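Local coordinates for protein putative Type I topoisomerase (Deinococcus radiodurans, PDB 3M4A) that probably catalyses the ATP-independent breakage and rejoining of one DNA strand as a type IB topoisomerase, at residues A[77-83]-A[227-233]; A[236-240]-A[287-291]; A[241-245]-A[324-329]. One frame throughout, in Å; residues are numbered along the deposited sequence. Where two conformers were deposited one is given.

Interactions 2 and 3 share helix 235-254, which meets the end of helix 282-289 with its first turn and helix 323-337 with the next; their centres lie about 11 Å apart. They are coupled through Thr244, whose OG1 is 3.0 Å from Cys291 N. Interaction 1 joins strand 75-79 to the end of helix 219-230, the helix preceding 235-254, and its centre is about 17 Å from that of interaction 2, which it touches where Ile230 CD1 packs on Phe238 CE2 at 3.8 Å. Interaction 2 holds the Arg239-Tyr289 pair, consistent with a type IB active site. The bound DNA lies about 9, 14 and 12 Å, nearest atoms, from interactions 1, 2 and 3, touching none.

Interaction 1. Residues A[77-83]-A[227-233]; sequences YRYHPDF and REVIGPF
The edge strand ending at Tyr79, followed by a 3-10 turn over 81-83, lies against the C-terminal end of helix 219-230 and the loop beyond it. The CA atoms come nearest at Phe83 and Pro232, 6.4 Å apart. Tyr77 and Tyr79, both with chi1 m, point their CA-to-CB bonds toward the helix end. At Arg227 the carbonyl O accepts a hydrogen bond from a water at 2.6 Å, and the same water is 2.6 Å from Tyr79 OH. Glu228 repeats the pattern: its O and Tyr77 OH each lie 2.7 Å from a second water, while Tyr77 OH sits 3.6 Å from Glu228 CA; the carboxylate turns elsewhere, to a salt bridge with Arg121. Gly231, past the helix, comes close to the Tyr79 ring, with Tyr79 CE1 3.6 Å from Gly231 C; a CB here would clash with Tyr79 OH. A cis peptide leads into Pro232, whose CB forms a CH-pi contact over the Tyr79 ring, 3.7 Å from its centroid, and whose CG meets Phe83 CB at 3.8 Å. Phe233 CZ then reaches Phe83 CE2 at 3.9 Å, the rings oblique. Arg97 of helix 91-113 touches both phenylalanines. The three-stranded sheet is thus joined to the helical part by apolar packing round a cis-proline at one end and by water-bridged tyrosine hydroxyls, in place of direct hydrogen bonds, at the other.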
loop_
_atom_site.group_PDB
_atom_site.type_symbol
_atom_site.label_atom_id
_atom_site.label_comp_id
_atom_site.label_asym_id
_atom_site.label_seq_id
_atom_site.Cartn_x
_atom_site.Cartn_y
_atom_site.Cartn_z
ATOM N N TYR A 77 -12.434 2.645 15.747
ATOM C CA TYR A 77 -11.195 3.416 15.882
ATOM C C TYR A 77 -11.432 4.919 15.978
ATOM O O TYR A 77 -12.393 5.448 15.415
ATOM C CB TYR A 77 -10.275 3.155 14.681
ATOM C CG TYR A 77 -10.036 1.693 14.393
ATOM C CD1 TYR A 77 -9.032 0.991 15.049
ATOM C CD2 TYR A 77 -10.824 1.008 13.465
ATOM C CE1 TYR A 77 -8.810 -0.360 14.792
ATOM C CE2 TYR A 77 -10.611 -0.341 13.195
ATOM C CZ TYR A 77 -9.602 -1.019 13.863
ATOM O OH TYR A 77 -9.388 -2.356 13.606
ATOM N N ARG A 78 -10.524 5.599 16.674
ATOM C CA ARG A 78 -10.434 7.059 16.623
ATOM C C ARG A 78 -9.016 7.474 16.230
ATOM O O ARG A 78 -8.037 6.944 16.745
ATOM C CB ARG A 78 -10.837 7.682 17.966
ATOM C CG ARG A 78 -12.317 7.506 18.320
ATOM C CD ARG A 78 -13.225 8.159 17.275
ATOM N NE ARG A 78 -14.637 8.173 17.659
ATOM C CZ ARG A 78 -15.465 7.128 17.596
ATOM N NH1 ARG A 78 -15.048 5.935 17.175
ATOM N NH2 ARG A 78 -16.730 7.276 17.967
ATOM N N TYR A 79 -8.927 8.437 15.323
ATOM C CA TYR A 79 -7.667 8.774 14.671
ATOM C C TYR A 79 -7.167 10.175 15.021
ATOM O O TYR A 79 -7.916 11.019 15.510
ATOM C CB TYR A 79 -7.848 8.692 13.160
ATOM C CG TYR A 79 -8.250 7.330 12.635
ATOM C CD1 TYR A 79 -7.498 6.196 12.929
ATOM C CD2 TYR A 79 -9.358 7.187 11.804
ATOM C CE1 TYR A 79 -7.854 4.948 12.429
ATOM C CE2 TYR A 79 -9.722 5.948 11.298
ATOM C CZ TYR A 79 -8.964 4.833 11.613
ATOM O OH TYR A 79 -9.335 3.608 11.104
ATOM N N HIS A 80 -5.888 10.408 14.750
ATOM C CA HIS A 80 -5.296 11.735 14.843
ATOM C C HIS A 80 -5.854 12.570 13.688
ATOM O O HIS A 80 -5.868 12.098 12.550
ATOM C CB HIS A 80 -3.776 11.619 14.730
ATOM C CG HIS A 80 -3.035 12.864 15.100
ATOM N ND1 HIS A 80 -3.177 14.050 14.414
ATOM C CD2 HIS A 80 -2.123 13.098 16.071
ATOM C CE1 HIS A 80 -2.393 14.966 14.956
ATOM N NE2 HIS A 80 -1.740 14.412 15.962
ATOM N N PRO A 81 -6.317 13.808 13.968
ATOM C CA PRO A 81 -6.980 14.613 12.929
ATOM C C PRO A 81 -6.102 14.995 11.728
ATOM O O PRO A 81 -6.623 15.184 10.625
ATOM C CB PRO A 81 -7.432 15.869 13.691
ATOM C CG PRO A 81 -6.547 15.932 14.891
ATOM C CD PRO A 81 -6.264 14.517 15.261
ATOM N N ASP A 82 -4.794 15.101 11.938
ATOM C CA ASP A 82 -3.857 15.412 10.850
ATOM C C ASP A 82 -3.803 14.324 9.770
ATOM O O ASP A 82 -3.325 14.578 8.660
ATOM C CB ASP A 82 -2.448 15.664 11.404
ATOM C CG ASP A 82 -2.302 17.037 12.044
ATOM O OD1 ASP A 82 -3.229 17.868 11.910
ATOM O OD2 ASP A 82 -1.248 17.285 12.676
ATOM N N PHE A 83 -4.287 13.126 10.097
ATOM C CA PHE A 83 -4.287 12.005 9.155
ATOM C C PHE A 83 -5.662 11.730 8.534
ATOM O O PHE A 83 -5.788 10.862 7.665
ATOM C CB PHE A 83 -3.719 10.759 9.841
ATOM C CG PHE A 83 -2.256 10.868 10.139
ATOM C CD1 PHE A 83 -1.815 11.505 11.291
ATOM C CD2 PHE A 83 -1.314 10.380 9.242
ATOM C CE1 PHE A 83 -0.462 11.636 11.559
ATOM C CE2 PHE A 83 0.039 10.504 9.499
ATOM C CZ PHE A 83 0.470 11.134 10.657
ATOM N N ARG A 227 -8.821 -0.892 6.668
ATOM C CA ARG A 227 -9.029 -0.064 7.856
ATOM C C ARG A 227 -8.404 -0.701 9.094
ATOM O O ARG A 227 -7.739 -0.019 9.874
ATOM C CB ARG A 227 -10.517 0.215 8.091
ATOM C CG ARG A 227 -11.104 1.228 7.128
ATOM C CD ARG A 227 -12.388 1.873 7.662
ATOM N NE ARG A 227 -13.418 0.890 7.995
ATOM C CZ ARG A 227 -14.177 0.238 7.109
ATOM N NH1 ARG A 227 -14.036 0.440 5.805
ATOM N NH2 ARG A 227 -15.089 -0.632 7.534
ATOM N N GLU A 228 -8.584 -2.012 9.249
ATOM C CA GLU A 228 -7.978 -2.740 10.353
ATOM C C GLU A 228 -6.456 -2.695 10.320
ATOM O O GLU A 228 -5.840 -2.392 11.338
ATOM C CB GLU A 228 -8.422 -4.204 10.389
ATOM C CG GLU A 228 -7.734 -4.980 11.512
ATOM C CD GLU A 228 -7.989 -6.465 11.480
ATOM O OE1 GLU A 228 -8.981 -6.879 10.864
ATOM O OE2 GLU A 228 -7.180 -7.225 12.067
ATOM N N VAL A 229 -5.856 -2.993 9.165
ATOM C CA VAL A 229 -4.408 -3.224 9.119
ATOM C C VAL A 229 -3.570 -1.975 8.854
ATOM O O VAL A 229 -2.387 -1.974 9.182
ATOM C CB VAL A 229 -4.007 -4.353 8.134
ATOM C CG1 VAL A 229 -4.662 -5.686 8.554
ATOM C CG2 VAL A 229 -4.368 -3.996 6.702
ATOM N N ILE A 230 -4.161 -0.933 8.264
ATOM C CA ILE A 230 -3.441 0.331 8.035
ATOM C C ILE A 230 -4.173 1.640 8.395
ATOM O O ILE A 230 -3.567 2.706 8.329
ATOM C CB ILE A 230 -2.928 0.468 6.561
ATOM C CG1 ILE A 230 -4.078 0.401 5.551
ATOM C CG2 ILE A 230 -1.878 -0.578 6.285
ATOM C CD1 ILE A 230 -3.740 0.943 4.158
ATOM N N GLY A 231 -5.452 1.584 8.758
ATOM C CA GLY A 231 -6.187 2.823 9.091
ATOM C C GLY A 231 -5.434 3.657 10.120
ATOM O O GLY A 231 -4.864 3.104 11.042
ATOM N N PRO A 232 -5.419 4.996 9.974
ATOM C CA PRO A 232 -6.167 5.850 9.067
ATOM C C PRO A 232 -5.645 5.950 7.628
ATOM O O PRO A 232 -6.249 6.640 6.809
ATOM C CB PRO A 232 -6.066 7.221 9.746
ATOM C CG PRO A 232 -4.761 7.199 10.393
ATOM C CD PRO A 232 -4.527 5.790 10.844
ATOM N N PHE A 233 -4.546 5.277 7.314
ATOM C CA PHE A 233 -4.091 5.249 5.933
ATOM C C PHE A 233 -5.096 4.449 5.118
ATOM O O PHE A 233 -5.849 3.650 5.671
ATOM C CB PHE A 233 -2.684 4.675 5.830
ATOM C CG PHE A 233 -1.662 5.438 6.633
ATOM C CD1 PHE A 233 -1.197 6.672 6.189
ATOM C CD2 PHE A 233 -1.183 4.944 7.841
ATOM C CE1 PHE A 233 -0.254 7.390 6.919
ATOM C CE2 PHE A 233 -0.245 5.661 8.590
ATOM C CZ PHE A 233 0.226 6.886 8.128
HETATM O O HOH W 1 -6.699 -2.740 13.873
HETATM O O HOH W 2 -7.951 1.524 11.954
#

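Interaction 2. Residues A[236-240]-A[287-291]; sequences KDFRT and GSYIC
Tyr289 buries far more surface here than any other residue, with its ring set against the first turn of helix 235-254. It belongs to the last part of helix 282-289, where residues 287-289 form a wider, pi-type turn, and its chi1 of m with chi2 near 90° carries the ring past Thr240 toward Arg239. The backbones come very close: the CA atoms of Thr240 and Tyr289 are 4.5 Å apart. Thr240 O and Tyr289 O, two acceptors, are only 3.3 Å apart, and Thr244 OG1 lies beside both, hydrogen-bonded to Thr240 O and weakly to Tyr289 O. Thr240 (chi1 p) also sets its CG2 3.8 Å from Tyr289 CD2 and 3.7 Å from Ser288 O. One turn earlier Lys236, extended through chi1 to chi3 (all t), brings its NZ to 3.4 Å from Tyr289 CE2, oblique to the ring.

Arg239, pointing toward the tyrosine, packs its CB 3.9 Å from Tyr289 CE2, then bends at chi3 (p) so that the phenol oxygen lies at the guanidinium edge, with Arg239 NH2 4.0 Å from Tyr289 OH. A water joins Arg239 NE (3.0 Å) to Tyr289 OH (2.7 Å), and a second links Tyr289 OH at 3.0 Å to Arg239 NH2 by a weak bond of 3.4 Å. The guanidinium is held by the carbonyls of Arg135 and Leu278, and Arg137 lies close. A tyrosine beside clustered arginines is consistent with the type IB active site, in which a tyrosine attacks DNA. Here its hydroxyl meets Arg239 through water, in a setting rich in positive charge.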
loop_
_atom_site.group_PDB
_atom_site.type_symbol
_atom_site.label_atom_id
_atom_site.label_comp_id
_atom_site.label_asym_id
_atom_site.label_seq_id
_atom_site.Cartn_x
_atom_site.Cartn_y
_atom_site.Cartn_z
ATOM N N LYS A 236 -5.287 4.370 -1.207
ATOM C CA LYS A 236 -4.620 5.365 -2.048
ATOM C C LYS A 236 -3.174 5.593 -1.628
ATOM O O LYS A 236 -2.314 5.914 -2.462
ATOM C CB LYS A 236 -5.349 6.717 -2.030
ATOM C CG LYS A 236 -4.741 7.715 -2.997
ATOM C CD LYS A 236 -5.585 8.984 -3.149
ATOM C CE LYS A 236 -5.208 9.734 -4.419
ATOM N NZ LYS A 236 -3.740 9.988 -4.548
ATOM N N ASP A 237 -2.904 5.452 -0.334
ATOM C CA ASP A 237 -1.543 5.619 0.160
ATOM C C ASP A 237 -0.572 4.603 -0.458
ATOM O O ASP A 237 0.618 4.886 -0.580
ATOM C CB ASP A 237 -1.496 5.566 1.689
ATOM C CG ASP A 237 -2.148 6.783 2.325
ATOM O OD1 ASP A 237 -1.613 7.894 2.129
ATOM O OD2 ASP A 237 -3.190 6.624 3.005
ATOM N N PHE A 238 -1.050 3.435 -0.871
ATOM C CA PHE A 238 -0.156 2.486 -1.567
ATOM C C PHE A 238 0.287 3.027 -2.925
ATOM O O PHE A 238 1.403 2.743 -3.378
ATOM C CB PHE A 238 -0.825 1.135 -1.791
ATOM C CG PHE A 238 -1.014 0.312 -0.542
ATOM C CD1 PHE A 238 0.084 -0.138 0.185
ATOM C CD2 PHE A 238 -2.285 -0.047 -0.129
ATOM C CE1 PHE A 238 -0.082 -0.908 1.319
ATOM C CE2 PHE A 238 -2.469 -0.824 1.015
ATOM C CZ PHE A 238 -1.359 -1.258 1.740
ATOM N N ARG A 239 -0.571 3.820 -3.568
ATOM C CA ARG A 239 -0.245 4.372 -4.880
ATOM C C ARG A 239 0.663 5.593 -4.797
ATOM O O ARG A 239 1.573 5.733 -5.601
ATOM C CB ARG A 239 -1.514 4.657 -5.687
ATOM C CG ARG A 239 -2.080 3.375 -6.274
ATOM C CD ARG A 239 -3.500 3.535 -6.773
ATOM N NE ARG A 239 -3.618 4.558 -7.823
ATOM C CZ ARG A 239 -3.304 4.372 -9.105
ATOM N NH1 ARG A 239 -2.819 3.213 -9.534
ATOM N NH2 ARG A 239 -3.489 5.364 -9.967
ATOM N N THR A 240 0.461 6.442 -3.792
ATOM C CA THR A 240 1.355 7.576 -3.576
ATOM C C THR A 240 2.735 7.101 -3.056
ATOM O O THR A 240 3.767 7.509 -3.567
ATOM C CB THR A 240 0.741 8.614 -2.617
ATOM O OG1 THR A 240 0.436 8.004 -1.359
ATOM C CG2 THR A 240 -0.535 9.220 -3.216
ATOM N N GLY A 287 1.752 15.873 -10.039
ATOM C CA GLY A 287 0.994 16.705 -9.102
ATOM C C GLY A 287 0.507 16.046 -7.820
ATOM O O GLY A 287 0.455 16.702 -6.774
ATOM N N SER A 288 0.140 14.765 -7.885
ATOM C CA SER A 288 -0.549 14.090 -6.785
ATOM C C SER A 288 0.107 12.806 -6.257
ATOM O O SER A 288 -0.244 12.356 -5.161
ATOM C CB SER A 288 -1.975 13.739 -7.209
ATOM O OG SER A 288 -2.739 14.911 -7.445
ATOM N N TYR A 289 1.022 12.204 -7.014
ATOM C CA TYR A 289 1.524 10.892 -6.631
ATOM C C TYR A 289 2.994 10.894 -6.193
ATOM O O TYR A 289 3.296 10.402 -5.106
ATOM C CB TYR A 289 1.206 9.849 -7.717
ATOM C CG TYR A 289 -0.273 9.516 -7.761
ATOM C CD1 TYR A 289 -1.149 10.214 -8.598
ATOM C CD2 TYR A 289 -0.806 8.542 -6.929
ATOM C CE1 TYR A 289 -2.510 9.929 -8.616
ATOM C CE2 TYR A 289 -2.168 8.246 -6.943
ATOM C CZ TYR A 289 -3.012 8.940 -7.785
ATOM O OH TYR A 289 -4.363 8.626 -7.789
ATOM N N ILE A 290 3.892 11.471 -6.988
ATOM C CA ILE A 290 5.321 11.442 -6.656
ATOM C C ILE A 290 5.647 12.582 -5.693
ATOM O O ILE A 290 5.426 13.763 -6.015
ATOM C CB ILE A 290 6.221 11.592 -7.906
ATOM C CG1 ILE A 290 5.942 10.499 -8.949
ATOM C CG2 ILE A 290 7.694 11.550 -7.516
ATOM C CD1 ILE A 290 6.610 10.731 -10.281
ATOM N N CYS A 291 6.179 12.246 -4.522
ATOM C CA CYS A 291 6.598 13.276 -3.564
ATOM C C CYS A 291 7.759 14.093 -4.157
ATOM O O CYS A 291 8.766 13.539 -4.557
ATOM C CB CYS A 291 6.989 12.636 -2.230
ATOM S SG CYS A 291 7.581 13.833 -1.030
HETATM O O HOH W 3 -5.370 6.508 -6.421
HETATM O O HOH W 4 -6.048 7.549 -10.078
#

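Interaction 3. Residues A[241-245]-A[324-329]; sequences WGGTL and SEGALK
Two helical segments cross almost at a right angle, their N-to-C directions 94° apart and their axes 10.9 Å from each other at closest approach. Both have regular alpha-helical backbones, and the CA atoms come nearest at Leu245 and Leu328, 6.7 Å apart. Leu328, the residue with most surface covered, points toward helix 235-254 and (chi1 t, chi2 p) inserts between Trp241, Thr244 and Leu245. Its CD2 lies over the six-membered ring of Trp241, a CH-pi contact 3.7 Å from the centroid, and also meets Leu245 CB at 3.9 Å and Leu245 CA at 3.7 Å. Its CD1 is 3.9 Å from Thr244 CG2.

Trp241, with chi1 t, extends its indole toward helix 323-337, so that one face receives the leucine methyl while the pyrrole edge meets a carboxylate: Trp241 NE1 donates to Glu325 OE2 at 2.9 Å with an angle of 166°. The same oxygen is hydrogen-bonded to His132 NE2, and Glu325 OE1 accepts from Thr322 N, so the buried acid is held on several sides. Leu245, also t then p, reaches across to set CD2 3.7 Å from Glu325 CG and CD1 3.7 Å from Ser324 OG, which itself bonds to Glu249. Phe98 of helix 91-113 packs edge-to-face with Trp241, and Ile294 of helix 292-299 touches Thr244 and Leu328. The C-terminal helix is thereby fastened to helix 235-254 by a leucine-tryptophan apolar contact beside a single, well-aligned indole-carboxylate hydrogen bond, which gives the buried NE1 and OE2 polar partners.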
loop_
_atom_site.group_PDB
_atom_site.type_symbol
_atom_site.label_atom_id
_atom_site.label_comp_id
_atom_site.label_asym_id
_atom_site.label_seq_id
_atom_site.Cartn_x
_atom_site.Cartn_y
_atom_site.Cartn_z
ATOM N N TRP A 241 2.749 6.206 -2.071
ATOM C CA TRP A 241 4.011 5.590 -1.635
ATOM C C TRP A 241 4.677 4.829 -2.776
ATOM O O TRP A 241 5.853 5.042 -3.075
ATOM C CB TRP A 241 3.774 4.643 -0.454
ATOM C CG TRP A 241 4.981 3.854 -0.054
ATOM C CD1 TRP A 241 5.231 2.525 -0.329
ATOM C CD2 TRP A 241 6.106 4.322 0.696
ATOM N NE1 TRP A 241 6.426 2.147 0.221
ATOM C CE2 TRP A 241 6.998 3.227 0.845
ATOM C CE3 TRP A 241 6.458 5.557 1.254
ATOM C CZ2 TRP A 241 8.212 3.333 1.521
ATOM C CZ3 TRP A 241 7.665 5.656 1.946
ATOM C CH2 TRP A 241 8.534 4.559 2.063
ATOM N N GLY A 242 3.932 3.939 -3.431
ATOM C CA GLY A 242 4.501 3.146 -4.526
ATOM C C GLY A 242 4.941 3.941 -5.732
ATOM O O GLY A 242 5.994 3.652 -6.308
ATOM N N GLY A 243 4.169 4.959 -6.119
ATOM C CA GLY A 243 4.606 5.880 -7.170
ATOM C C GLY A 243 5.907 6.609 -6.859
ATOM O O GLY A 243 6.784 6.708 -7.705
ATOM N N THR A 244 6.023 7.087 -5.623
ATOM C CA THR A 244 7.214 7.769 -5.134
ATOM C C THR A 244 8.416 6.798 -5.107
ATOM O O THR A 244 9.512 7.150 -5.554
ATOM C CB THR A 244 6.967 8.386 -3.758
ATOM O OG1 THR A 244 5.929 9.372 -3.861
ATOM C CG2 THR A 244 8.238 9.033 -3.180
ATOM N N LEU A 245 8.173 5.569 -4.631
ATOM C CA LEU A 245 9.205 4.530 -4.577
ATOM C C LEU A 245 9.710 4.196 -5.984
ATOM O O LEU A 245 10.915 4.174 -6.230
ATOM C CB LEU A 245 8.671 3.285 -3.879
ATOM C CG LEU A 245 9.636 2.105 -3.815
ATOM C CD1 LEU A 245 10.847 2.432 -2.946
ATOM C CD2 LEU A 245 8.937 0.833 -3.340
ATOM N N SER A 324 14.973 -0.817 -0.974
ATOM C CA SER A 324 14.670 0.484 -1.569
ATOM C C SER A 324 13.658 1.273 -0.733
ATOM O O SER A 324 13.749 2.494 -0.661
ATOM C CB SER A 324 14.172 0.323 -3.012
ATOM O OG SER A 324 13.043 -0.523 -3.039
ATOM N N GLU A 325 12.688 0.597 -0.102
ATOM C CA GLU A 325 11.716 1.274 0.758
ATOM C C GLU A 325 12.398 1.916 1.976
ATOM O O GLU A 325 12.050 3.026 2.383
ATOM C CB GLU A 325 10.622 0.315 1.232
ATOM C CG GLU A 325 9.548 0.042 0.214
ATOM C CD GLU A 325 8.456 -0.872 0.738
ATOM O OE1 GLU A 325 8.779 -1.865 1.442
ATOM O OE2 GLU A 325 7.273 -0.605 0.435
ATOM N N GLY A 326 13.372 1.203 2.532
ATOM C CA GLY A 326 14.130 1.694 3.666
ATOM C C GLY A 326 14.899 2.937 3.285
ATOM O O GLY A 326 14.897 3.927 4.018
ATOM N N ALA A 327 15.561 2.893 2.142
ATOM C CA ALA A 327 16.309 4.051 1.672
ATOM C C ALA A 327 15.368 5.222 1.395
ATOM O O ALA A 327 15.702 6.377 1.693
ATOM C CB ALA A 327 17.147 3.710 0.461
ATOM N N LEU A 328 14.192 4.940 0.828
ATOM C CA LEU A 328 13.197 5.998 0.604
ATOM C C LEU A 328 12.742 6.659 1.913
ATOM O O LEU A 328 12.651 7.896 2.022
ATOM C CB LEU A 328 11.982 5.459 -0.169
ATOM C CG LEU A 328 10.859 6.483 -0.422
ATOM C CD1 LEU A 328 11.374 7.660 -1.233
ATOM C CD2 LEU A 328 9.684 5.816 -1.134
ATOM N N LYS A 329 12.464 5.840 2.917
ATOM C CA LYS A 329 12.083 6.361 4.211
ATOM C C LYS A 329 13.127 7.331 4.732
ATOM O O LYS A 329 12.788 8.410 5.184
ATOM C CB LYS A 329 11.897 5.251 5.229
ATOM C CG LYS A 329 11.210 5.763 6.485
ATOM C CD LYS A 329 11.036 4.720 7.537
ATOM C CE LYS A 329 10.193 5.297 8.670
ATOM N NZ LYS A 329 10.189 4.439 9.883
#